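Alginate lyase, family PL7 (Zobellia galactanivorans, PDB 4BE3) cleaves the brown-algal polysaccharide alginate by beta-elimination, working exolytically as a lyase of polysaccharide lyase family PL7. Local coordinates at residues 74-79 and 214-219; 108-113 and 191-196; 157-162 and 185-190; 254-259 and 303-308. All coordinates share one frame; numbering follows the deposited sequence. Where two conformers were deposited one is given.

Contact 1 of 4, residues 74-79 and 214-219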
# COMPACT_ATOMS: atom_id res chain seq x y z
N TRP A 74 -3.29 -3.65 -2.30
CA TRP A 74 -2.00 -3.40 -2.86
C TRP A 74 -1.84 -4.26 -4.09
O TRP A 74 -2.57 -5.21 -4.27
CB TRP A 74 -0.86 -3.67 -1.85
CG TRP A 74 -1.15 -4.96 -1.06
CD1 TRP A 74 -1.96 -5.14 0.07
CD2 TRP A 74 -0.58 -6.26 -1.37
NE1 TRP A 74 -1.89 -6.48 0.48
CE2 TRP A 74 -1.08 -7.19 -0.35
CE3 TRP A 74 0.33 -6.72 -2.35
CZ2 TRP A 74 -0.80 -8.54 -0.36
CZ3 TRP A 74 0.64 -8.12 -2.35
CH2 TRP A 74 0.08 -9.00 -1.34
N ILE A 75 -0.97 -3.84 -5.01
CA ILE A 75 -0.61 -4.67 -6.17
C ILE A 75 0.70 -5.36 -5.83
O ILE A 75 1.48 -4.99 -4.94
CB ILE A 75 -0.51 -3.82 -7.46
CG1 ILE A 75 0.62 -2.70 -7.34
CG2 ILE A 75 -1.83 -3.15 -7.76
CD1 ILE A 75 0.87 -2.06 -8.76
N PRO A 76 0.96 -6.53 -6.49
CA PRO A 76 2.16 -7.29 -6.11
C PRO A 76 3.43 -6.48 -6.22
O PRO A 76 4.33 -6.66 -5.40
CB PRO A 76 2.16 -8.48 -7.11
CG PRO A 76 0.56 -8.71 -7.27
CD PRO A 76 0.11 -7.21 -7.54
N GLU A 77 3.52 -5.57 -7.23
CA GLU A 77 4.72 -4.79 -7.33
C GLU A 77 5.00 -3.97 -6.12
O GLU A 77 6.19 -3.64 -5.88
CB GLU A 77 4.52 -3.79 -8.51
CG GLU A 77 4.54 -4.52 -9.89
CD GLU A 77 3.17 -4.96 -10.39
OE1 GLU A 77 2.21 -5.27 -9.62
OE2 GLU A 77 3.03 -5.04 -11.65
N THR A 78 3.95 -3.48 -5.42
CA THR A 78 4.30 -2.65 -4.26
C THR A 78 4.37 -3.51 -3.01
O THR A 78 4.94 -3.10 -2.05
CB THR A 78 3.27 -1.49 -3.99
OG1 THR A 78 1.98 -2.09 -3.83
CG2 THR A 78 3.23 -0.69 -5.32
N GLY A 79 3.70 -4.64 -3.01
CA GLY A 79 4.10 -5.66 -1.93
C GLY A 79 3.39 -5.57 -0.66
O GLY A 79 2.47 -4.72 -0.45
N LYS A 214 7.76 -17.55 -5.44
CA LYS A 214 6.87 -17.63 -6.63
C LYS A 214 6.70 -16.21 -7.21
O LYS A 214 6.21 -15.32 -6.51
CB LYS A 214 5.51 -18.17 -6.14
CG LYS A 214 4.40 -18.19 -7.21
CD LYS A 214 4.66 -19.18 -8.32
CE LYS A 214 3.53 -19.19 -9.40
NZ LYS A 214 3.90 -20.09 -10.57
N ASN A 215 7.11 -16.02 -8.49
CA ASN A 215 6.99 -14.69 -9.09
C ASN A 215 5.54 -14.45 -9.45
O ASN A 215 4.93 -15.24 -10.16
CB ASN A 215 7.83 -14.76 -10.34
CG ASN A 215 7.97 -13.39 -10.97
OD1 ASN A 215 7.08 -12.57 -10.94
ND2 ASN A 215 9.13 -13.17 -11.58
N LEU A 216 4.93 -13.38 -8.93
CA LEU A 216 3.53 -13.11 -9.28
C LEU A 216 3.33 -12.16 -10.50
O LEU A 216 2.17 -11.91 -10.89
CB LEU A 216 2.88 -12.42 -8.11
CG LEU A 216 2.94 -13.18 -6.74
CD1 LEU A 216 2.13 -12.39 -5.67
CD2 LEU A 216 2.21 -14.60 -7.03
N LEU A 217 4.48 -11.80 -11.13
CA LEU A 217 4.46 -10.90 -12.29
C LEU A 217 4.69 -11.59 -13.61
O LEU A 217 4.50 -10.95 -14.64
CB LEU A 217 5.58 -9.83 -12.15
CG LEU A 217 5.63 -9.01 -10.83
CD1 LEU A 217 6.74 -7.91 -10.90
CD2 LEU A 217 4.28 -8.36 -10.52
N LYS A 218 5.18 -12.85 -13.58
CA LYS A 218 5.54 -13.53 -14.87
C LYS A 218 5.01 -14.97 -14.67
O LYS A 218 5.45 -15.71 -13.78
CB LYS A 218 7.05 -13.56 -15.13
CG LYS A 218 7.57 -12.20 -15.58
CD LYS A 218 9.06 -12.09 -15.31
CE LYS A 218 9.60 -11.04 -16.28
NZ LYS A 218 11.01 -11.27 -16.67
N SER A 219 4.09 -15.35 -15.51
CA SER A 219 3.47 -16.68 -15.33
C SER A 219 4.42 -17.81 -15.82
O SER A 219 5.07 -17.66 -16.84
CB SER A 219 2.24 -16.70 -16.23
OG SER A 219 1.69 -18.01 -16.19
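The carboxylate of Glu77 turns one flat face to Leu217, and the methyl CD2 of that leucine sits squarely over it, 3.6 Å from Glu77 CD and only slightly farther from the two oxygens. Glu77 OE1 accepts a hydrogen bond from the backbone N of Gly251. The other flat group, the Trp74 indole, stays back from the 214-219 side; Gly79 O lies over one of its faces, 3.2 Å above the plane and offset toward the rim, and its NE1 bonds to Gln70. The Glu77 chain bends at chi2 (92°), which lays the carboxylate over the leucine instead of sending it straight out. Beside it, Pro76 CB fills the angle between the two leucines, 4.0 Å from Leu217 CD2 and 4.1 Å from Leu216 CB. Both sides are shaped by tight local turns. Ile75 O accepts from the backbone N of Thr78 and of Gly79, while Asn215 OD1 takes Leu217 N at 2.7 Å to make an Asx turn at the end of strand 210-215. With an alanine in place of Glu77, Leu217 CD2 would probably lose the flat surface it rests on, and Gly251 N would be left without this acceptor. Glu77 also packs on Ile253 of the second subunit. Between 74-79 and 214-219 the contact is van der Waals packing, joining the loop before strand 80-90 to the turn after strand 210-215: the acid offers its flat side to a methyl while OE1 takes its hydrogen bond from the Gly251 amide, outside the contact.

Contact 2 of 4, residues 108-113 and 191-196. With SRT (S,R meso-tartaric acid), chain C.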
# COMPACT_ATOMS: atom_id res chain seq x y z
N GLY A 108 -4.73 -18.65 5.62
CA GLY A 108 -4.19 -17.33 5.10
C GLY A 108 -4.26 -17.27 3.61
O GLY A 108 -4.23 -18.36 2.94
N GLN A 109 -4.47 -16.08 3.00
CA GLN A 109 -4.53 -16.04 1.59
C GLN A 109 -4.10 -14.64 1.12
O GLN A 109 -4.07 -13.71 1.96
CB GLN A 109 -5.96 -16.14 1.05
CG GLN A 109 -7.03 -16.58 1.88
CD GLN A 109 -8.40 -16.51 1.18
OE1 GLN A 109 -9.41 -16.66 1.83
NE2 GLN A 109 -8.42 -16.24 -0.10
N ILE A 110 -3.78 -14.58 -0.18
CA ILE A 110 -3.83 -13.26 -0.89
C ILE A 110 -5.06 -13.46 -1.79
O ILE A 110 -5.13 -14.47 -2.53
CB ILE A 110 -2.59 -13.03 -1.75
CG1 ILE A 110 -1.40 -12.88 -0.73
CG2 ILE A 110 -2.87 -11.77 -2.66
CD1 ILE A 110 -0.09 -12.84 -1.47
N HIS A 111 -6.01 -12.48 -1.76
CA HIS A 111 -7.16 -12.57 -2.64
C HIS A 111 -7.20 -11.36 -3.54
O HIS A 111 -6.96 -10.22 -3.07
CB HIS A 111 -8.35 -12.59 -1.69
CG HIS A 111 -9.67 -12.60 -2.39
ND1 HIS A 111 -10.15 -13.71 -2.95
CD2 HIS A 111 -10.57 -11.59 -2.66
CE1 HIS A 111 -11.36 -13.43 -3.59
NE2 HIS A 111 -11.62 -12.14 -3.39
N SER A 112 -7.51 -11.57 -4.83
CA SER A 112 -7.48 -10.42 -5.76
C SER A 112 -8.87 -9.71 -5.55
O SER A 112 -9.98 -10.32 -5.41
CB SER A 112 -7.16 -10.98 -7.20
OG SER A 112 -7.70 -9.87 -8.03
N ASP A 113 -8.86 -8.35 -5.63
CA ASP A 113 -10.10 -7.56 -5.41
C ASP A 113 -10.77 -7.29 -6.78
O ASP A 113 -11.84 -6.65 -6.81
CB ASP A 113 -9.74 -6.22 -4.73
CG ASP A 113 -11.02 -5.48 -4.29
OD1 ASP A 113 -11.86 -6.13 -3.65
OD2 ASP A 113 -11.15 -4.28 -4.61
N ILE A 191 3.90 -14.67 4.52
CA ILE A 191 3.77 -14.46 3.09
C ILE A 191 4.40 -13.03 2.87
O ILE A 191 3.82 -12.06 3.35
CB ILE A 191 2.34 -14.34 2.67
CG1 ILE A 191 1.58 -15.68 3.13
CG2 ILE A 191 2.23 -14.09 1.07
CD1 ILE A 191 0.04 -15.54 2.91
N ASN A 192 5.55 -13.02 2.21
CA ASN A 192 6.30 -11.73 1.97
C ASN A 192 6.34 -11.43 0.51
O ASN A 192 7.07 -12.11 -0.27
CB ASN A 192 7.70 -11.98 2.57
CG ASN A 192 8.64 -10.80 2.25
OD1 ASN A 192 8.11 -9.70 2.03
ND2 ASN A 192 9.95 -11.03 2.12
N VAL A 193 5.54 -10.47 0.04
CA VAL A 193 5.54 -10.17 -1.40
C VAL A 193 6.39 -8.90 -1.54
O VAL A 193 6.03 -7.89 -0.94
CB VAL A 193 4.13 -9.89 -1.96
CG1 VAL A 193 4.22 -9.52 -3.45
CG2 VAL A 193 3.28 -11.27 -1.78
N TYR A 194 7.50 -9.03 -2.20
CA TYR A 194 8.43 -7.90 -2.41
C TYR A 194 8.72 -7.73 -3.87
O TYR A 194 9.24 -8.67 -4.52
CB TYR A 194 9.69 -8.22 -1.60
CG TYR A 194 10.69 -7.08 -1.72
CD1 TYR A 194 10.39 -5.86 -1.13
CD2 TYR A 194 11.86 -7.25 -2.44
CE1 TYR A 194 11.33 -4.79 -1.24
CE2 TYR A 194 12.79 -6.19 -2.57
CZ TYR A 194 12.50 -5.01 -1.96
OH TYR A 194 13.40 -3.98 -2.07
N GLU A 195 8.38 -6.53 -4.42
CA GLU A 195 8.57 -6.27 -5.79
C GLU A 195 7.96 -7.37 -6.70
O GLU A 195 8.56 -7.78 -7.68
CB GLU A 195 10.07 -6.11 -6.08
CG GLU A 195 10.50 -4.86 -5.32
CD GLU A 195 11.95 -4.42 -5.69
OE1 GLU A 195 12.77 -5.21 -6.25
OE2 GLU A 195 12.27 -3.30 -5.35
N GLY A 196 6.79 -7.82 -6.33
CA GLY A 196 6.05 -8.69 -7.21
C GLY A 196 6.42 -10.18 -7.02
O GLY A 196 5.85 -11.01 -7.74
O1 SRT C . -14.12 -13.48 -1.48
O11 SRT C . -12.32 -13.37 -0.04
C1 SRT C . -13.43 -13.04 -0.52
C2 SRT C . -13.92 -11.99 0.42
O2 SRT C . -13.03 -10.91 0.77
C3 SRT C . -15.38 -12.03 0.81
O3 SRT C . -15.10 -12.92 1.81
C4 SRT C . -16.04 -10.79 1.20
O4 SRT C . -16.31 -10.55 2.37
O41 SRT C . -16.21 -9.89 0.38
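Ile110 points CG1 away from its own carbonyl carbon (chi1 -67°) and runs on extended through chi2, so that CD1 is carried straight across the core to the facing strand. There it meets two branched residues. Ile191 has CG1 beside the backbone N (chi1 -58°), which leaves CG2 anti to that N and offers this methyl at 3.7 Å from Ile110 CD1; the two side chains lie alongside, running opposite ways. Val193 comes instead tip to tip, its CG2 also 3.7 Å from Ile110 CD1. One terminal methyl therefore touches two gamma methyls, from alternate residues of strand 187-194. Phe256 and Met198 close in on both isoleucines, and all three touching residues are buried.

The next residue on strand 104-112 faces the other way, into the ligand pocket. The carboxylate oxygen O11 of the bound meso-tartaric acid lies 3.4 Å above the plane of the His111 ring, over its centre, and the nearest approach is His111 NE2 to tartrate O1 at 3.4 Å. From the protein side, Glu119 OE2 hydrogen-bonds ND1, which should limit rotation of the imidazole beneath the ligand. A strand with one side in the hydrophobic core and the other in the binding cleft, packed against a second antiparallel sheet, is characteristic of the beta-jelly-roll sandwich of PL7 alginate lyases.

Contact 3 of 4, residues 157-162 and 185-190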
# COMPACT_ATOMS: atom_id res chain seq x y z
N ALA A 157 3.02 -29.08 -1.31
CA ALA A 157 3.09 -29.48 0.07
C ALA A 157 4.11 -28.75 0.94
O ALA A 157 5.22 -28.36 0.40
CB ALA A 157 3.45 -30.97 0.14
N VAL A 158 3.72 -28.42 2.17
CA VAL A 158 4.71 -27.88 3.11
C VAL A 158 5.15 -29.01 4.05
O VAL A 158 6.39 -29.45 4.02
CB VAL A 158 4.07 -26.69 3.99
CG1 VAL A 158 5.16 -26.17 4.93
CG2 VAL A 158 3.68 -25.63 2.93
N TRP A 159 4.26 -29.49 4.90
CA TRP A 159 4.56 -30.69 5.80
C TRP A 159 3.41 -31.62 5.47
O TRP A 159 2.22 -31.24 5.52
CB TRP A 159 4.40 -30.32 7.25
CG TRP A 159 5.46 -29.25 7.60
CD1 TRP A 159 6.84 -29.38 7.59
CD2 TRP A 159 5.16 -27.96 8.11
NE1 TRP A 159 7.45 -28.18 8.05
CE2 TRP A 159 6.44 -27.30 8.39
CE3 TRP A 159 3.93 -27.28 8.35
CZ2 TRP A 159 6.52 -25.98 8.84
CZ3 TRP A 159 4.02 -25.92 8.86
CH2 TRP A 159 5.31 -25.30 9.09
N GLY A 160 3.73 -32.84 5.00
CA GLY A 160 2.61 -33.74 4.74
C GLY A 160 2.32 -33.80 3.25
O GLY A 160 3.24 -33.64 2.41
N TYR A 161 1.04 -33.90 2.95
CA TYR A 161 0.63 -34.06 1.57
C TYR A 161 0.20 -32.71 0.95
O TYR A 161 -0.00 -31.71 1.66
CB TYR A 161 -0.66 -34.85 1.54
CG TYR A 161 -0.46 -36.29 2.09
CD1 TYR A 161 0.71 -37.02 1.76
CD2 TYR A 161 -1.43 -36.82 2.91
CE1 TYR A 161 0.90 -38.38 2.29
CE2 TYR A 161 -1.30 -38.19 3.36
CZ TYR A 161 -0.14 -38.88 2.98
OH TYR A 161 0.03 -40.23 3.45
N ASP A 162 0.13 -32.66 -0.34
CA ASP A 162 -0.58 -31.49 -0.98
C ASP A 162 -2.09 -31.88 -1.21
O ASP A 162 -2.52 -32.96 -0.76
CB ASP A 162 0.11 -31.03 -2.29
CG ASP A 162 0.10 -32.09 -3.34
OD1 ASP A 162 -0.93 -32.79 -3.58
OD2 ASP A 162 1.17 -32.23 -3.96
N GLU A 185 -1.32 -28.20 17.30
CA GLU A 185 0.15 -28.03 17.19
C GLU A 185 0.48 -26.67 16.53
O GLU A 185 0.01 -26.40 15.42
CB GLU A 185 0.78 -29.13 16.35
CG GLU A 185 2.29 -29.04 16.30
CD GLU A 185 2.98 -30.28 15.68
OE1 GLU A 185 2.29 -31.20 15.13
OE2 GLU A 185 4.20 -30.41 15.86
N GLU A 186 1.27 -25.81 17.20
CA GLU A 186 1.58 -24.49 16.68
C GLU A 186 2.40 -24.52 15.41
O GLU A 186 3.38 -25.24 15.33
CB GLU A 186 2.40 -23.71 17.75
CG GLU A 186 1.51 -23.40 18.90
CD GLU A 186 2.05 -22.35 19.91
OE1 GLU A 186 2.72 -21.40 19.55
OE2 GLU A 186 1.70 -22.48 21.09
N PHE A 187 2.06 -23.65 14.41
CA PHE A 187 3.02 -23.42 13.32
C PHE A 187 2.85 -21.94 12.88
O PHE A 187 1.87 -21.28 13.30
CB PHE A 187 2.77 -24.40 12.11
CG PHE A 187 1.40 -24.32 11.49
CD1 PHE A 187 0.35 -25.02 12.09
CD2 PHE A 187 1.20 -23.55 10.34
CE1 PHE A 187 -0.94 -25.00 11.49
CE2 PHE A 187 -0.09 -23.54 9.71
CZ PHE A 187 -1.14 -24.28 10.28
N SER A 188 3.85 -21.48 12.13
CA SER A 188 3.87 -20.09 11.64
C SER A 188 3.94 -20.10 10.13
O SER A 188 4.59 -20.97 9.57
CB SER A 188 5.17 -19.45 12.21
OG SER A 188 4.93 -19.42 13.66
N TYR A 189 3.43 -19.04 9.47
CA TYR A 189 3.68 -18.81 8.10
C TYR A 189 4.02 -17.30 7.96
O TYR A 189 3.62 -16.44 8.82
CB TYR A 189 2.50 -19.22 7.20
CG TYR A 189 1.23 -18.51 7.41
CD1 TYR A 189 1.07 -17.17 6.86
CD2 TYR A 189 0.12 -19.15 7.92
CE1 TYR A 189 -0.17 -16.46 6.96
CE2 TYR A 189 -1.17 -18.45 8.04
CZ TYR A 189 -1.25 -17.09 7.55
OH TYR A 189 -2.51 -16.52 7.65
N GLU A 190 4.75 -17.05 6.93
CA GLU A 190 4.92 -15.66 6.45
C GLU A 190 4.72 -15.62 4.99
O GLU A 190 5.34 -16.45 4.25
CB GLU A 190 6.38 -15.24 6.77
CG GLU A 190 6.69 -13.77 6.28
CD GLU A 190 8.12 -13.37 6.62
OE1 GLU A 190 8.44 -13.08 7.77
OE2 GLU A 190 9.00 -13.53 5.72
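A classic beta bulge sets Trp159 toward the core: Val158 and Trp159 both face Val136 on strand 133-141, just where the chain turns a corner, and the indole then reaches Phe187 on strand 187-194. The six-membered end of the indole does the touching. Its CZ3 lies 3.8 Å from Phe187 CB and 4.0 Å from Phe187 CD2, the latter atom sitting at the indole edge, in its plane. CH2 approaches the same CB at 4.0 Å. Phe187 holds its CG between the backbone N and the carbonyl carbon (chi1 59°), which swings the phenyl ring round to the side of Trp159, and the two side chains cross at a slant. In the jelly-roll sandwich this wedges a residue from the margin of one sheet against a strand of the other, with Phe202 and Ile210 packing on the indole as well. One indole face is taken by its own neighbour, Val158 CG1, 3.6 Å above the plane and over its centre. At the pyrrole end, Trp159 NE1 hydrogen-bonds to Lys208 O, which should restrain the ring's rotation, while Ser188 O lies at the edge of the ring, near its plane, 4.4 Å from Trp159 CH2.

Contact 4 of 4, residues 254-259 and 303-308. With SRT (S,R meso-tartaric acid), chain C.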
# COMPACT_ATOMS: atom_id res chain seq x y z
N GLN A 254 -4.88 -6.51 -4.82
CA GLN A 254 -5.19 -7.62 -3.87
C GLN A 254 -4.98 -7.30 -2.46
O GLN A 254 -4.67 -6.12 -2.13
CB GLN A 254 -4.33 -8.71 -4.13
CG GLN A 254 -2.94 -8.44 -4.17
CD GLN A 254 -2.61 -9.37 -5.34
OE1 GLN A 254 -3.45 -9.65 -6.39
NE2 GLN A 254 -1.51 -10.04 -5.10
N TYR A 255 -5.33 -8.25 -1.57
CA TYR A 255 -5.20 -7.98 -0.19
C TYR A 255 -5.08 -9.27 0.60
O TYR A 255 -5.43 -10.35 0.04
CB TYR A 255 -6.38 -7.15 0.37
CG TYR A 255 -7.74 -7.77 0.10
CD1 TYR A 255 -8.43 -7.44 -1.06
CD2 TYR A 255 -8.36 -8.63 1.06
CE1 TYR A 255 -9.73 -7.94 -1.28
CE2 TYR A 255 -9.63 -9.14 0.84
CZ TYR A 255 -10.30 -8.81 -0.34
OH TYR A 255 -11.56 -9.30 -0.60
N PHE A 256 -4.54 -9.19 1.78
CA PHE A 256 -4.43 -10.44 2.61
C PHE A 256 -5.69 -10.79 3.26
O PHE A 256 -6.56 -9.93 3.55
CB PHE A 256 -3.40 -10.28 3.76
CG PHE A 256 -1.97 -10.22 3.25
CD1 PHE A 256 -1.46 -11.32 2.65
CD2 PHE A 256 -1.13 -9.08 3.41
CE1 PHE A 256 -0.11 -11.39 2.21
CE2 PHE A 256 0.26 -9.11 3.06
CZ PHE A 256 0.75 -10.26 2.37
N LYS A 257 -5.88 -12.10 3.57
CA LYS A 257 -6.97 -12.55 4.45
C LYS A 257 -6.42 -13.60 5.41
O LYS A 257 -5.41 -14.27 5.11
CB LYS A 257 -8.08 -13.26 3.61
CG LYS A 257 -8.59 -12.31 2.49
CD LYS A 257 -9.97 -12.83 1.92
CE LYS A 257 -10.96 -12.40 3.02
NZ LYS A 257 -12.27 -13.11 2.96
N LEU A 258 -7.07 -13.72 6.54
CA LEU A 258 -6.52 -14.60 7.61
C LEU A 258 -7.70 -15.01 8.42
O LEU A 258 -8.57 -14.12 8.82
CB LEU A 258 -5.56 -13.73 8.46
CG LEU A 258 -4.97 -14.46 9.67
CD1 LEU A 258 -3.50 -13.88 9.93
CD2 LEU A 258 -5.75 -14.27 10.97
N GLY A 259 -7.72 -16.30 8.88
CA GLY A 259 -8.77 -16.74 9.83
C GLY A 259 -9.10 -18.23 9.53
O GLY A 259 -8.13 -19.03 9.40
N ALA A 303 -0.87 -12.16 14.42
CA ALA A 303 -1.30 -11.88 13.01
C ALA A 303 -0.74 -10.45 12.81
O ALA A 303 -1.27 -9.48 13.42
CB ALA A 303 -2.79 -11.90 12.89
N THR A 304 0.26 -10.29 11.97
CA THR A 304 0.89 -8.96 11.75
C THR A 304 0.94 -8.67 10.30
O THR A 304 1.52 -9.49 9.56
CB THR A 304 2.34 -9.05 12.32
OG1 THR A 304 2.12 -9.35 13.72
CG2 THR A 304 3.11 -7.69 12.28
N LEU A 305 0.58 -7.44 9.92
CA LEU A 305 0.77 -6.94 8.55
C LEU A 305 1.97 -6.06 8.49
O LEU A 305 2.17 -5.26 9.44
CB LEU A 305 -0.50 -6.16 8.13
CG LEU A 305 -1.76 -7.02 8.12
CD1 LEU A 305 -3.05 -6.20 8.12
CD2 LEU A 305 -1.69 -7.84 6.70
N GLY A 306 2.74 -6.11 7.43
CA GLY A 306 3.86 -5.09 7.25
C GLY A 306 4.19 -4.99 5.76
O GLY A 306 3.43 -5.43 4.87
N SER A 307 5.29 -4.28 5.51
CA SER A 307 5.61 -4.05 4.16
C SER A 307 6.44 -5.31 3.70
O SER A 307 7.13 -5.95 4.45
CB SER A 307 6.19 -2.58 4.09
OG SER A 307 7.35 -2.86 4.59
N GLY A 308 6.35 -5.57 2.39
CA GLY A 308 7.21 -6.54 1.73
C GLY A 308 8.71 -6.18 1.95
O GLY A 308 9.08 -4.95 2.06
O1 SRT C . -14.12 -13.48 -1.48
O11 SRT C . -12.32 -13.37 -0.04
C1 SRT C . -13.43 -13.04 -0.52
C2 SRT C . -13.92 -11.99 0.42
O2 SRT C . -13.03 -10.91 0.77
C3 SRT C . -15.38 -12.03 0.81
O3 SRT C . -15.10 -12.92 1.81
C4 SRT C . -16.04 -10.79 1.20
O4 SRT C . -16.31 -10.55 2.37
O41 SRT C . -16.21 -9.89 0.38
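Strands 254-258 and 295-306 face each other across the interior with Phe256 CA 8.6 Å from Leu305 CA and Leu258 CA 8.0 Å from Ala303 CA, too far for backbone pairing and right for two sheets packed face to face. This is the core of the jelly-roll sandwich. Phe256 and Leu305 lie flank to flank, pointing opposite ways, Phe256 CD2 meeting Leu305 CD2 at 3.6 Å. Further along, Leu258 CD1 touches Ala303 CB at 3.6 Å, methyl against methyl. Leu82 packs on Phe256, Leu258 and Leu305, and so does Trp14.

The intervening residues, Tyr255 and Lys257, turn to the cleft and grip the bound meso-tartaric acid. A bend at chi3 (77°) brings Lys257 NZ to the ligand, where it donates to hydroxyl O3 at 3.1 Å and to carboxylate O11 at 3.0 Å, and it forms a salt bridge with Glu67 as well. A methionine in its place would probably leave the tartrate carboxylate without this positive mate and Glu67 without its salt bridge. Tyr255 is stacked on one side by His73 and meets the His111 ring at a steep angle. Tartrate O2 lies at the edge of the Tyr255 ring, in its plane, and shares a 2.6 Å hydrogen bond with Tyr255 OH, in which either could be the donor.

How the contacts relate
Contacts 2, 3 and 4 are buried and join the two sheets of the sandwich, whereas contact 1 lies farther out, partly buried, where a loop that touches the second subunit meets the end of strand 210-215. Contacts 2 and 4 lie side by side: their strands 104-112 and 254-258 pair through His111 N to Tyr255 O, and each strand sends aliphatic or aromatic groups inward and ligand-binding ones outward. Contact 3 shares strand 187-194 with contact 2 but sits about 18 Å away between centres, and relies on aromatic packing. Contact 1 abuts contact 2, with Leu216 N bonding Gly196 O, and adds a carboxylate face against a leucine methyl to its apolar packing.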